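Local coordinates for protein 2-oxoglutarate carboxylase small subunit (Hydrogenobacter thermophilus, PDB 7KCT) that serves as the small, biotin carboxylase-like subunit of a carboxylase and binds ADP and magnesium in an ATP-grasp fold, at residues G160-L165 and I178-E183; D123-K128 and K166-G171; C237-R242 and G442-R447; T281-A286 and F294-T299. All coordinates share one frame; numbering follows the deposited sequence.

Contact 1: G160-L165 and I178-E183; sequences GYPVLL and ICRNEE. With ADP (adenosine-5'-diphosphate), chain C.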
# COMPACT_ATOMS: atom_id res chain seq x y z
N GLY A 160 -8.50 17.81 43.77
CA GLY A 160 -8.36 19.14 43.26
C GLY A 160 -8.97 19.33 41.87
O GLY A 160 -8.69 18.56 40.98
N TYR A 161 -9.79 20.34 41.67
CA TYR A 161 -10.32 20.64 40.34
C TYR A 161 -9.21 21.17 39.43
O TYR A 161 -8.21 21.74 39.90
CB TYR A 161 -11.46 21.65 40.42
CG TYR A 161 -12.71 21.12 41.08
CD1 TYR A 161 -12.81 21.05 42.47
CD2 TYR A 161 -13.79 20.66 40.34
CE1 TYR A 161 -13.96 20.56 43.10
CE2 TYR A 161 -14.93 20.16 40.96
CZ TYR A 161 -15.01 20.12 42.34
OH TYR A 161 -16.12 19.62 42.94
N PRO A 162 -9.34 20.96 38.11
CA PRO A 162 -10.45 20.25 37.46
C PRO A 162 -10.38 18.72 37.60
O PRO A 162 -9.30 18.20 37.80
CB PRO A 162 -10.32 20.66 35.99
CG PRO A 162 -8.84 20.91 35.80
CD PRO A 162 -8.37 21.51 37.13
N VAL A 163 -11.53 18.04 37.52
CA VAL A 163 -11.59 16.59 37.56
C VAL A 163 -12.47 16.12 36.41
O VAL A 163 -13.17 16.90 35.77
CB VAL A 163 -12.16 16.04 38.89
CG1 VAL A 163 -11.36 16.53 40.06
CG2 VAL A 163 -13.64 16.40 39.05
N LEU A 164 -12.43 14.80 36.18
CA LEU A 164 -13.14 14.14 35.09
C LEU A 164 -13.97 12.99 35.66
O LEU A 164 -13.43 12.13 36.36
CB LEU A 164 -12.15 13.60 34.07
CG LEU A 164 -12.63 13.16 32.70
CD1 LEU A 164 -13.22 14.34 31.99
CD2 LEU A 164 -11.47 12.65 31.97
N LEU A 165 -15.27 12.98 35.37
CA LEU A 165 -16.07 11.79 35.59
C LEU A 165 -16.00 10.87 34.36
O LEU A 165 -15.96 11.33 33.21
CB LEU A 165 -17.51 12.20 35.87
CG LEU A 165 -17.77 13.10 37.06
CD1 LEU A 165 -19.21 13.56 36.98
CD2 LEU A 165 -17.48 12.32 38.33
N ILE A 178 -16.00 16.65 31.84
CA ILE A 178 -15.08 17.52 32.58
C ILE A 178 -15.85 18.35 33.58
O ILE A 178 -16.90 18.91 33.24
CB ILE A 178 -14.30 18.42 31.61
CG1 ILE A 178 -13.45 17.57 30.66
CG2 ILE A 178 -13.42 19.40 32.36
CD1 ILE A 178 -13.04 18.29 29.36
N CYS A 179 -15.34 18.50 34.81
CA CYS A 179 -16.02 19.29 35.85
C CYS A 179 -15.00 20.22 36.49
O CYS A 179 -14.02 19.74 37.07
CB CYS A 179 -16.67 18.38 36.91
SG CYS A 179 -17.57 16.92 36.28
N ARG A 180 -15.20 21.52 36.36
CA ARG A 180 -14.23 22.51 36.82
C ARG A 180 -14.61 23.17 38.14
O ARG A 180 -13.82 23.94 38.69
CB ARG A 180 -14.02 23.55 35.72
CG ARG A 180 -13.32 22.93 34.48
CD ARG A 180 -12.91 23.94 33.46
NE ARG A 180 -12.44 23.35 32.21
CZ ARG A 180 -11.18 23.04 31.98
NH1 ARG A 180 -10.26 23.24 32.91
NH2 ARG A 180 -10.84 22.53 30.80
N ASN A 181 -15.77 22.83 38.68
CA ASN A 181 -16.20 23.30 39.99
C ASN A 181 -17.30 22.36 40.46
O ASN A 181 -17.79 21.52 39.70
CB ASN A 181 -16.69 24.74 39.94
CG ASN A 181 -17.78 24.94 38.93
OD1 ASN A 181 -18.85 24.33 39.00
ND2 ASN A 181 -17.51 25.79 37.94
N GLU A 182 -17.71 22.55 41.72
CA GLU A 182 -18.68 21.65 42.32
C GLU A 182 -20.03 21.78 41.64
O GLU A 182 -20.80 20.81 41.57
CB GLU A 182 -18.81 21.92 43.82
CG GLU A 182 -19.61 20.84 44.50
CD GLU A 182 -19.46 20.80 46.00
OE1 GLU A 182 -20.46 21.02 46.70
OE2 GLU A 182 -18.35 20.48 46.49
N GLU A 183 -20.36 22.97 41.14
CA GLU A 183 -21.62 23.12 40.42
C GLU A 183 -21.65 22.22 39.19
O GLU A 183 -22.67 21.59 38.90
CB GLU A 183 -21.83 24.60 40.04
PB ADP C . -12.92 5.35 26.20
O1B ADP C . -14.26 5.85 25.77
O2B ADP C . -11.66 5.36 25.38
O3B ADP C . -12.97 4.15 27.13
PA ADP C . -10.92 6.53 27.77
O1A ADP C . -9.75 6.02 27.00
O2A ADP C . -10.78 6.61 29.28
O3A ADP C . -12.46 6.55 27.49
O5' ADP C . -10.50 8.35 27.51
C5' ADP C . -11.26 8.98 26.42
C4' ADP C . -10.41 10.12 26.03
O4' ADP C . -10.73 11.13 27.01
C3' ADP C . -8.96 9.84 26.13
O3' ADP C . -8.42 9.50 24.85
C2' ADP C . -8.48 11.25 26.46
O2' ADP C . -8.57 12.15 25.30
C1' ADP C . -9.52 11.78 27.40
N9 ADP C . -9.19 11.48 28.82
C8 ADP C . -9.38 10.30 29.55
N7 ADP C . -8.96 10.45 30.83
C5 ADP C . -8.46 11.75 30.91
C6 ADP C . -7.88 12.49 31.96
N6 ADP C . -7.72 11.92 33.19
N1 ADP C . -7.43 13.76 31.77
C2 ADP C . -7.65 14.24 30.52
N3 ADP C . -8.19 13.67 29.43
C4 ADP C . -8.59 12.39 29.67
O HOH W 1 -16.26 19.29 45.44
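The Tyr161 ring leans against the backbone that turns from Cys179 into the helix beginning at Glu182. Its CD2-CE2 side does the touching: CD2 meets Cys179 O near the ring plane, and CE2 lies 3.3 Å from Asn181 C. A flat ring suits lying along this run of backbone. Next to it the cis peptide before Pro162 turns the chain into the strand, and the prolyl CB and CG lie obliquely beside Arg180 NH1, whose guanidinium also pairs with Glu212. Two backbone bonds join the antiparallel hairpin of strands 163-167 and 176-179, Val163 N to Cys179 O at 3.0 Å and Cys179 N to Val163 O at 2.9 Å. CG of Leu164 stands anti to the backbone N (chi1 -166°), and its two methyls diverge: CD1 fits against Ile178 CG1 at 3.5 Å, CD2 against ADP C5 at 3.3 Å. The small Cys179 SG nestles against Leu165 CD1 at 3.8 Å, with Leu185 packing on both. One water accepts from Tyr161 OH and donates to Glu182 OE2. In this ATP-grasp hairpin Leu164 and Ile178 thus make an apolar surface against the adenine, while the polar groups lie at the far end, where the chain enters helix 182-200.

Contact 2: D123-K128 and K166-G171; sequences DKARSK and KASAGG. With ADP (adenosine-5'-diphosphate), chain C; BCT (bicarbonate ion), chain F.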
# COMPACT_ATOMS: atom_id res chain seq x y z
N ASP A 123 -13.59 -3.20 33.61
CA ASP A 123 -14.02 -2.08 34.42
C ASP A 123 -12.81 -1.20 34.61
O ASP A 123 -11.76 -1.69 35.03
CB ASP A 123 -14.60 -2.58 35.73
CG ASP A 123 -14.90 -1.47 36.70
OD1 ASP A 123 -13.95 -1.08 37.43
OD2 ASP A 123 -16.05 -0.97 36.72
N LYS A 124 -12.93 0.09 34.28
CA LYS A 124 -11.75 0.96 34.30
C LYS A 124 -11.20 1.12 35.71
O LYS A 124 -9.98 1.17 35.90
CB LYS A 124 -12.07 2.35 33.72
CG LYS A 124 -12.33 2.43 32.18
CD LYS A 124 -12.10 3.88 31.60
CE LYS A 124 -12.78 4.07 30.24
NZ LYS A 124 -13.83 5.16 30.21
N ALA A 125 -12.07 1.29 36.70
CA ALA A 125 -11.62 1.47 38.08
C ALA A 125 -10.80 0.29 38.56
O ALA A 125 -9.67 0.44 39.05
CB ALA A 125 -12.83 1.68 39.00
N ARG A 126 -11.35 -0.92 38.45
CA ARG A 126 -10.56 -2.10 38.76
C ARG A 126 -9.28 -2.16 37.95
O ARG A 126 -8.22 -2.52 38.48
CB ARG A 126 -11.41 -3.35 38.53
CG ARG A 126 -10.68 -4.67 38.71
CD ARG A 126 -11.67 -5.78 38.79
NE ARG A 126 -12.45 -6.03 37.57
CZ ARG A 126 -13.75 -5.82 37.43
NH1 ARG A 126 -14.47 -5.31 38.42
NH2 ARG A 126 -14.35 -6.15 36.29
N SER A 127 -9.33 -1.84 36.64
CA SER A 127 -8.11 -1.92 35.84
C SER A 127 -7.00 -1.01 36.36
O SER A 127 -5.82 -1.36 36.28
CB SER A 127 -8.35 -1.54 34.36
OG SER A 127 -9.60 -1.97 33.89
N LYS A 128 -7.33 0.22 36.76
CA LYS A 128 -6.31 1.09 37.35
C LYS A 128 -5.70 0.48 38.61
O LYS A 128 -4.48 0.54 38.83
CB LYS A 128 -6.93 2.45 37.72
CG LYS A 128 -7.40 3.31 36.57
CD LYS A 128 -8.14 4.54 37.08
CE LYS A 128 -7.19 5.67 37.43
NZ LYS A 128 -7.96 6.83 37.97
N LYS A 166 -15.94 9.56 34.61
CA LYS A 166 -15.89 8.57 33.54
C LYS A 166 -16.77 7.37 33.92
O LYS A 166 -16.78 6.95 35.08
CB LYS A 166 -14.47 8.08 33.31
CG LYS A 166 -13.49 9.21 33.10
CD LYS A 166 -12.03 8.78 33.06
CE LYS A 166 -11.65 8.07 31.80
NZ LYS A 166 -10.17 7.92 31.61
N ALA A 167 -17.47 6.82 32.92
CA ALA A 167 -18.16 5.55 33.09
C ALA A 167 -17.13 4.44 33.26
O ALA A 167 -16.26 4.27 32.41
CB ALA A 167 -19.04 5.27 31.87
N SER A 168 -17.22 3.68 34.37
CA SER A 168 -16.24 2.62 34.58
C SER A 168 -16.44 1.48 33.59
O SER A 168 -15.50 0.73 33.30
CB SER A 168 -16.28 2.10 36.02
OG SER A 168 -15.03 1.50 36.33
N ALA A 169 -17.67 1.31 33.09
CA ALA A 169 -18.00 0.33 32.06
C ALA A 169 -17.89 0.89 30.64
O ALA A 169 -18.65 0.48 29.75
CB ALA A 169 -19.41 -0.23 32.30
N GLY A 170 -16.94 1.81 30.41
CA GLY A 170 -16.98 2.69 29.26
C GLY A 170 -16.18 2.20 28.06
O GLY A 170 -15.32 1.32 28.16
N GLY A 171 -16.52 2.79 26.91
CA GLY A 171 -15.82 2.58 25.67
C GLY A 171 -16.28 3.62 24.66
O GLY A 171 -17.31 4.28 24.86
PB ADP C . -12.92 5.35 26.20
O1B ADP C . -14.26 5.85 25.77
O2B ADP C . -11.66 5.36 25.38
O3B ADP C . -12.97 4.15 27.13
PA ADP C . -10.92 6.53 27.77
O1A ADP C . -9.75 6.02 27.00
O2A ADP C . -10.78 6.61 29.28
O3A ADP C . -12.46 6.55 27.49
O5' ADP C . -10.50 8.35 27.51
C5' ADP C . -11.26 8.98 26.42
C4' ADP C . -10.41 10.12 26.03
O4' ADP C . -10.73 11.13 27.01
C3' ADP C . -8.96 9.84 26.13
O3' ADP C . -8.42 9.50 24.85
C2' ADP C . -8.48 11.25 26.46
O2' ADP C . -8.57 12.15 25.30
C1' ADP C . -9.52 11.78 27.40
N9 ADP C . -9.19 11.48 28.82
C8 ADP C . -9.38 10.30 29.55
N7 ADP C . -8.96 10.45 30.83
C5 ADP C . -8.46 11.75 30.91
C6 ADP C . -7.88 12.49 31.96
N6 ADP C . -7.72 11.92 33.19
N1 ADP C . -7.43 13.76 31.77
C2 ADP C . -7.65 14.24 30.52
N3 ADP C . -8.19 13.67 29.43
C4 ADP C . -8.59 12.39 29.67
C BCT F . -17.60 -5.10 37.19
O1 BCT F . -17.52 -5.98 36.29
O2 BCT F . -16.78 -4.41 37.80
O3 BCT F . -18.97 -4.82 37.54
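Ser168 OG sits at the start of helix 124-133, giving its proton to Asp123 OD2 at 2.7 Å and accepting from Ala125 N at 3.0 Å. With OG anti to its own backbone N (chi1 -157°), the hydroxyl meets the carboxylate from above its plane. Serine suits the place by both donating and accepting. Ser168 O takes Lys124 N on a lone pair at 2.8 Å, and Asp123, the N-cap, spends OD1 on Arg126 N. The backbone N-H groups of Lys124, Ala125 and Arg126, which no preceding turn can satisfy, all find acceptors here. Ser168 belongs to the glycine-containing loop after strand 163-167 of the ATP-grasp domain, in a type I turn from Ala167 to Gly170; helix 124-133 lies against it. Lys166 NZ bonds ADP O2A at 2.7 Å. It also binds N7 and Glu208. Lys124 NZ reaches weakly to Ala167 O (3.4 Å) and ADP O3A (3.3 Å). Lys124 NZ and Lys166 NZ stand 4.8 Å apart, a repulsion the diphosphate and Glu208 probably offset. Asp123 OD2 also pairs with Arg202, and Arg126 NH1 meets O2 of a bicarbonate, probably from the crystallisation liquor, at 2.6 Å.

Contact 3: C237-R242 and G442-R447; sequences CSIQRR and GKFTTR. With ADP (adenosine-5'-diphosphate), chain C.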
# COMPACT_ATOMS: atom_id res chain seq x y z
N CYS A 237 -2.42 9.18 19.70
CA CYS A 237 -3.77 9.27 19.19
C CYS A 237 -4.50 10.48 19.77
O CYS A 237 -5.71 10.44 20.00
CB CYS A 237 -4.52 7.97 19.47
SG CYS A 237 -3.56 6.49 18.99
N SER A 238 -3.79 11.60 19.94
CA SER A 238 -4.38 12.75 20.63
C SER A 238 -5.46 13.45 19.83
O SER A 238 -6.45 13.92 20.40
CB SER A 238 -3.29 13.76 21.00
OG SER A 238 -2.35 13.14 21.83
N ILE A 239 -5.32 13.53 18.51
CA ILE A 239 -6.30 14.27 17.71
C ILE A 239 -7.63 13.54 17.71
O ILE A 239 -7.78 12.47 17.09
CB ILE A 239 -5.80 14.51 16.28
CG1 ILE A 239 -4.53 15.35 16.38
CG2 ILE A 239 -6.87 15.23 15.50
CD1 ILE A 239 -3.78 15.63 15.12
N GLN A 240 -8.64 14.17 18.32
CA GLN A 240 -9.88 13.51 18.65
C GLN A 240 -11.09 14.42 18.48
O GLN A 240 -10.99 15.64 18.54
CB GLN A 240 -9.88 13.01 20.11
CG GLN A 240 -8.86 11.97 20.40
CD GLN A 240 -8.79 11.61 21.88
OE1 GLN A 240 -9.73 11.85 22.64
NE2 GLN A 240 -7.68 11.03 22.27
N ARG A 241 -12.24 13.78 18.28
CA ARG A 241 -13.52 14.44 18.42
C ARG A 241 -14.46 13.46 19.11
O ARG A 241 -14.44 12.26 18.82
CB ARG A 241 -14.09 14.90 17.08
CG ARG A 241 -14.33 13.75 16.11
CD ARG A 241 -15.77 13.29 16.12
NE ARG A 241 -16.00 12.16 15.21
CZ ARG A 241 -16.14 10.89 15.59
NH1 ARG A 241 -16.35 9.96 14.66
NH2 ARG A 241 -16.13 10.56 16.87
N ARG A 242 -15.28 14.00 20.01
CA ARG A 242 -16.14 13.22 20.90
C ARG A 242 -15.34 12.18 21.67
O ARG A 242 -15.85 11.12 22.00
CB ARG A 242 -17.30 12.57 20.14
CG ARG A 242 -18.34 13.58 19.62
CD ARG A 242 -19.72 12.95 19.28
NE ARG A 242 -19.61 11.86 18.30
CZ ARG A 242 -19.63 12.02 16.98
NH1 ARG A 242 -19.77 13.22 16.43
NH2 ARG A 242 -19.51 10.96 16.19
N GLY A 442 4.64 18.93 15.33
CA GLY A 442 4.47 18.03 16.45
C GLY A 442 3.63 18.51 17.60
O GLY A 442 3.43 17.74 18.56
N LYS A 443 3.14 19.76 17.52
CA LYS A 443 2.46 20.42 18.63
C LYS A 443 0.95 20.19 18.54
O LYS A 443 0.19 21.00 18.01
CB LYS A 443 2.86 21.89 18.65
CG LYS A 443 4.40 22.11 18.44
CD LYS A 443 4.72 23.61 18.19
CE LYS A 443 6.23 23.95 18.51
NZ LYS A 443 7.25 22.97 17.93
N PHE A 444 0.52 19.04 19.06
CA PHE A 444 -0.90 18.77 19.17
C PHE A 444 -1.20 18.07 20.48
O PHE A 444 -0.43 17.22 20.93
CB PHE A 444 -1.44 17.92 17.98
CG PHE A 444 -0.54 16.78 17.57
CD1 PHE A 444 0.45 16.98 16.63
CD2 PHE A 444 -0.67 15.52 18.14
CE1 PHE A 444 1.28 15.95 16.24
CE2 PHE A 444 0.16 14.46 17.73
CZ PHE A 444 1.14 14.68 16.80
N THR A 445 -2.36 18.40 21.04
CA THR A 445 -2.92 17.78 22.23
C THR A 445 -4.33 17.29 21.92
O THR A 445 -4.84 17.47 20.81
CB THR A 445 -2.97 18.75 23.43
OG1 THR A 445 -4.08 19.63 23.27
CG2 THR A 445 -1.69 19.53 23.58
N THR A 446 -4.99 16.69 22.91
CA THR A 446 -6.36 16.23 22.67
C THR A 446 -7.34 17.36 22.44
O THR A 446 -8.45 17.09 21.94
CB THR A 446 -6.85 15.39 23.86
OG1 THR A 446 -6.82 16.19 25.05
CG2 THR A 446 -5.92 14.21 24.02
N ARG A 447 -6.95 18.59 22.76
CA ARG A 447 -7.71 19.82 22.52
C ARG A 447 -7.50 20.36 21.11
O ARG A 447 -8.09 21.38 20.74
CB ARG A 447 -7.28 20.90 23.54
CG ARG A 447 -7.18 20.44 25.02
CD ARG A 447 -8.45 19.72 25.51
NE ARG A 447 -9.66 20.49 25.28
CZ ARG A 447 -10.18 21.37 26.12
NH1 ARG A 447 -9.59 21.61 27.29
NH2 ARG A 447 -11.30 22.02 25.80
PB ADP C . -12.92 5.35 26.20
O1B ADP C . -14.26 5.85 25.77
O2B ADP C . -11.66 5.36 25.38
O3B ADP C . -12.97 4.15 27.13
PA ADP C . -10.92 6.53 27.77
O1A ADP C . -9.75 6.02 27.00
O2A ADP C . -10.78 6.61 29.28
O3A ADP C . -12.46 6.55 27.49
O5' ADP C . -10.50 8.35 27.51
C5' ADP C . -11.26 8.98 26.42
C4' ADP C . -10.41 10.12 26.03
O4' ADP C . -10.73 11.13 27.01
C3' ADP C . -8.96 9.84 26.13
O3' ADP C . -8.42 9.50 24.85
C2' ADP C . -8.48 11.25 26.46
O2' ADP C . -8.57 12.15 25.30
C1' ADP C . -9.52 11.78 27.40
N9 ADP C . -9.19 11.48 28.82
C8 ADP C . -9.38 10.30 29.55
N7 ADP C . -8.96 10.45 30.83
C5 ADP C . -8.46 11.75 30.91
C6 ADP C . -7.88 12.49 31.96
N6 ADP C . -7.72 11.92 33.19
N1 ADP C . -7.43 13.76 31.77
C2 ADP C . -7.65 14.24 30.52
N3 ADP C . -8.19 13.67 29.43
C4 ADP C . -8.59 12.39 29.67
O HOH W 2 -8.42 17.11 19.08
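Ser238 and Thr446 bring together a loop of the ATP-grasp domain and one of the biotin carboxylase C-terminal domain, and the join lies beside the ribose of ADP. No direct hydrogen bond crosses it. Instead, Thr446 CA points its hydrogen at Ser238 O, 3.2 Å away, while the serine CB lies against the backbone of Thr445. Serine suits this close approach because its side chain is small; its OG turns to Asp236 and the backbone of His216. In Phe444, CG stands between the backbone N and the carbonyl carbon (chi1 43°), which brings the ring over to the other loop. Ile239 CD1 rests on one face of that ring, 4.2 Å from Phe444 CG, and Ser238 CB comes to its edge. Although the CB of Ile239 heads away from 442-447, its long branch carries CD1 back to the ring. Thr446 has CG2 anti to its carbonyl carbon, and this methyl lies near Gln240 NE2 and ADP O2'. A water links the two backbones, accepting from Gln240 N and donating to Thr446 O. The chain of Gln240, extended beyond CG, spans the distance to the ribose: NE2 gives one proton to Cys237 O, nearly in the amide plane, and bonds ADP O3' at 3.1 Å, while OE1 accepts from ADP O2' at 2.9 Å.

Contact 4: T281-A286 and F294-T299; sequences TMEFIA and FIEMNT. With MG (magnesium ion), chain E; ADP (adenosine-5'-diphosphate), chain C.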
# COMPACT_ATOMS: atom_id res chain seq x y z
N THR A 281 -3.97 -3.34 24.14
CA THR A 281 -3.40 -2.01 24.19
C THR A 281 -3.60 -1.41 25.56
O THR A 281 -4.70 -1.50 26.11
CB THR A 281 -4.06 -1.09 23.12
OG1 THR A 281 -3.64 -1.52 21.82
CG2 THR A 281 -3.68 0.38 23.38
N MET A 282 -2.57 -0.73 26.09
CA MET A 282 -2.66 0.04 27.33
C MET A 282 -2.62 1.53 27.01
O MET A 282 -1.70 1.99 26.35
CB MET A 282 -1.54 -0.35 28.27
CG MET A 282 -1.68 -1.81 28.64
SD MET A 282 -0.73 -1.87 30.09
CE MET A 282 -0.07 -3.52 30.03
N GLU A 283 -3.67 2.27 27.41
CA GLU A 283 -3.76 3.67 27.03
C GLU A 283 -3.34 4.51 28.23
O GLU A 283 -3.73 4.21 29.37
CB GLU A 283 -5.18 4.01 26.59
CG GLU A 283 -5.69 3.11 25.42
CD GLU A 283 -6.98 3.59 24.76
OE1 GLU A 283 -7.08 3.48 23.52
OE2 GLU A 283 -7.94 4.02 25.45
N PHE A 284 -2.51 5.54 27.96
CA PHE A 284 -1.96 6.51 28.90
C PHE A 284 -2.36 7.93 28.49
O PHE A 284 -2.54 8.21 27.30
CB PHE A 284 -0.45 6.47 28.90
CG PHE A 284 0.11 5.20 29.37
CD1 PHE A 284 0.16 4.10 28.53
CD2 PHE A 284 0.60 5.09 30.67
CE1 PHE A 284 0.70 2.95 28.97
CE2 PHE A 284 1.13 3.92 31.13
CZ PHE A 284 1.18 2.85 30.29
N ILE A 285 -2.49 8.82 29.46
CA ILE A 285 -2.53 10.27 29.28
C ILE A 285 -1.14 10.80 29.65
O ILE A 285 -0.57 10.41 30.67
CB ILE A 285 -3.61 10.91 30.16
CG1 ILE A 285 -5.02 10.57 29.71
CG2 ILE A 285 -3.45 12.44 30.19
CD1 ILE A 285 -5.34 11.07 28.34
N ALA A 286 -0.61 11.72 28.85
CA ALA A 286 0.69 12.32 29.13
C ALA A 286 0.49 13.78 29.52
O ALA A 286 -0.21 14.52 28.82
CB ALA A 286 1.60 12.21 27.92
N PHE A 294 -1.58 5.79 33.40
CA PHE A 294 -2.43 4.80 32.78
C PHE A 294 -3.86 5.19 32.98
O PHE A 294 -4.24 5.69 34.05
CB PHE A 294 -2.15 3.43 33.37
CG PHE A 294 -3.19 2.38 33.04
CD1 PHE A 294 -4.35 2.26 33.78
CD2 PHE A 294 -2.99 1.51 31.97
CE1 PHE A 294 -5.29 1.27 33.48
CE2 PHE A 294 -3.92 0.49 31.67
CZ PHE A 294 -5.07 0.38 32.40
N ILE A 295 -4.66 5.00 31.95
CA ILE A 295 -6.09 5.24 32.11
C ILE A 295 -6.98 4.06 31.76
O ILE A 295 -8.11 3.97 32.27
CB ILE A 295 -6.54 6.47 31.28
CG1 ILE A 295 -6.14 6.32 29.80
CG2 ILE A 295 -5.95 7.79 31.93
CD1 ILE A 295 -6.90 7.30 28.82
N GLU A 296 -6.56 3.17 30.85
CA GLU A 296 -7.46 2.07 30.49
C GLU A 296 -6.71 1.10 29.61
O GLU A 296 -5.70 1.45 29.00
CB GLU A 296 -8.76 2.53 29.80
CG GLU A 296 -8.69 2.72 28.28
CD GLU A 296 -10.05 2.58 27.56
OE1 GLU A 296 -11.07 2.24 28.20
OE2 GLU A 296 -10.08 2.83 26.33
N MET A 297 -7.19 -0.13 29.56
CA MET A 297 -6.62 -1.16 28.69
C MET A 297 -7.72 -1.59 27.73
O MET A 297 -8.88 -1.67 28.12
CB MET A 297 -6.12 -2.38 29.47
CG MET A 297 -5.47 -3.41 28.57
SD MET A 297 -4.65 -4.81 29.36
CE MET A 297 -3.58 -5.30 27.98
N ASN A 298 -7.38 -1.84 26.47
CA ASN A 298 -8.33 -2.38 25.50
C ASN A 298 -7.86 -3.80 25.21
O ASN A 298 -6.74 -3.97 24.72
CB ASN A 298 -8.39 -1.56 24.21
CG ASN A 298 -9.15 -0.25 24.35
OD1 ASN A 298 -8.84 0.74 23.68
ND2 ASN A 298 -10.19 -0.24 25.17
N THR A 299 -8.67 -4.79 25.55
CA THR A 299 -8.25 -6.19 25.45
C THR A 299 -8.68 -6.78 24.11
O THR A 299 -9.50 -7.71 24.04
CB THR A 299 -8.82 -7.00 26.62
OG1 THR A 299 -10.25 -6.90 26.60
CG2 THR A 299 -8.30 -6.47 27.95
MG MG E . -10.04 4.59 25.26
PB ADP C . -12.92 5.35 26.20
O1B ADP C . -14.26 5.85 25.77
O2B ADP C . -11.66 5.36 25.38
O3B ADP C . -12.97 4.15 27.13
PA ADP C . -10.92 6.53 27.77
O1A ADP C . -9.75 6.02 27.00
O2A ADP C . -10.78 6.61 29.28
O3A ADP C . -12.46 6.55 27.49
O5' ADP C . -10.50 8.35 27.51
C5' ADP C . -11.26 8.98 26.42
C4' ADP C . -10.41 10.12 26.03
O4' ADP C . -10.73 11.13 27.01
C3' ADP C . -8.96 9.84 26.13
O3' ADP C . -8.42 9.50 24.85
C2' ADP C . -8.48 11.25 26.46
O2' ADP C . -8.57 12.15 25.30
C1' ADP C . -9.52 11.78 27.40
N9 ADP C . -9.19 11.48 28.82
C8 ADP C . -9.38 10.30 29.55
N7 ADP C . -8.96 10.45 30.83
C5 ADP C . -8.46 11.75 30.91
C6 ADP C . -7.88 12.49 31.96
N6 ADP C . -7.72 11.92 33.19
N1 ADP C . -7.43 13.76 31.77
C2 ADP C . -7.65 14.24 30.52
N3 ADP C . -8.19 13.67 29.43
C4 ADP C . -8.59 12.39 29.67
O HOH W 3 -10.20 3.08 23.43
O HOH W 4 -9.67 5.88 23.88
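Phe294, in strand 292-298, lies across from Phe284, their side chains crossing at about a right angle with Phe294 CB 4.0 Å from Phe284 CE2. Its ring presents an edge to Met282 CB, and Met282 SD makes an oblique Met-aromatic contact. Ile295 and Glu296 then both face Glu283, a classic beta bulge: Glu283 O receives Ile295 N at 2.9 Å and, weakly, Glu296 N. Ile295 CG2 packs on Ile285 CG1, and its CD1 approaches ADP O1A. Past the bulge, Glu296 lies alongside Glu283, pointing the same way, and each gives OE2 to magnesium, at 2.1 Å from Glu296 and 2.2 Å from Glu283. The shared cation makes the closeness of these oxygens tolerable; ADP O2B and O1A and two waters complete six ligands. Glu283 OE1 forms a salt bridge with Lys245. Met297, with CG anti to its backbone N (chi1 -177°), meets Met282 CG through its CE, methyl on methylene. Asn298 pairs its backbone with Thr281, and its OD1 accepts from a metal-bound water at 2.7 Å. This hairpin ends a four-stranded antiparallel sheet: strand 215-223 flanks 278-286 across from 292-298, while Met131 of helix 124-133 packs on Met282 and Phe294.

How the contacts relate
All four contacts touch the same ADP, but at different depths. Contacts 2, 3 and 4 are buried; contact 1 is partly exposed where it enters helix 182-200 and lies farthest from the chain centre. Contacts 1 and 2 share strand 163-167, the first through hairpin pairing and a leucine methyl against adenine, the second through helix capping and lysines at the phosphates and N7. Contact 4 belongs to another antiparallel sheet, yet meets contact 2 where Lys124 packs on Glu296, setting cationic and metal-binding chemistry side by side. Contact 3 alone spans two family domains and relies on packing and a water bridge; its Arg447 lies close to Arg180 of contact 1, like charge near like.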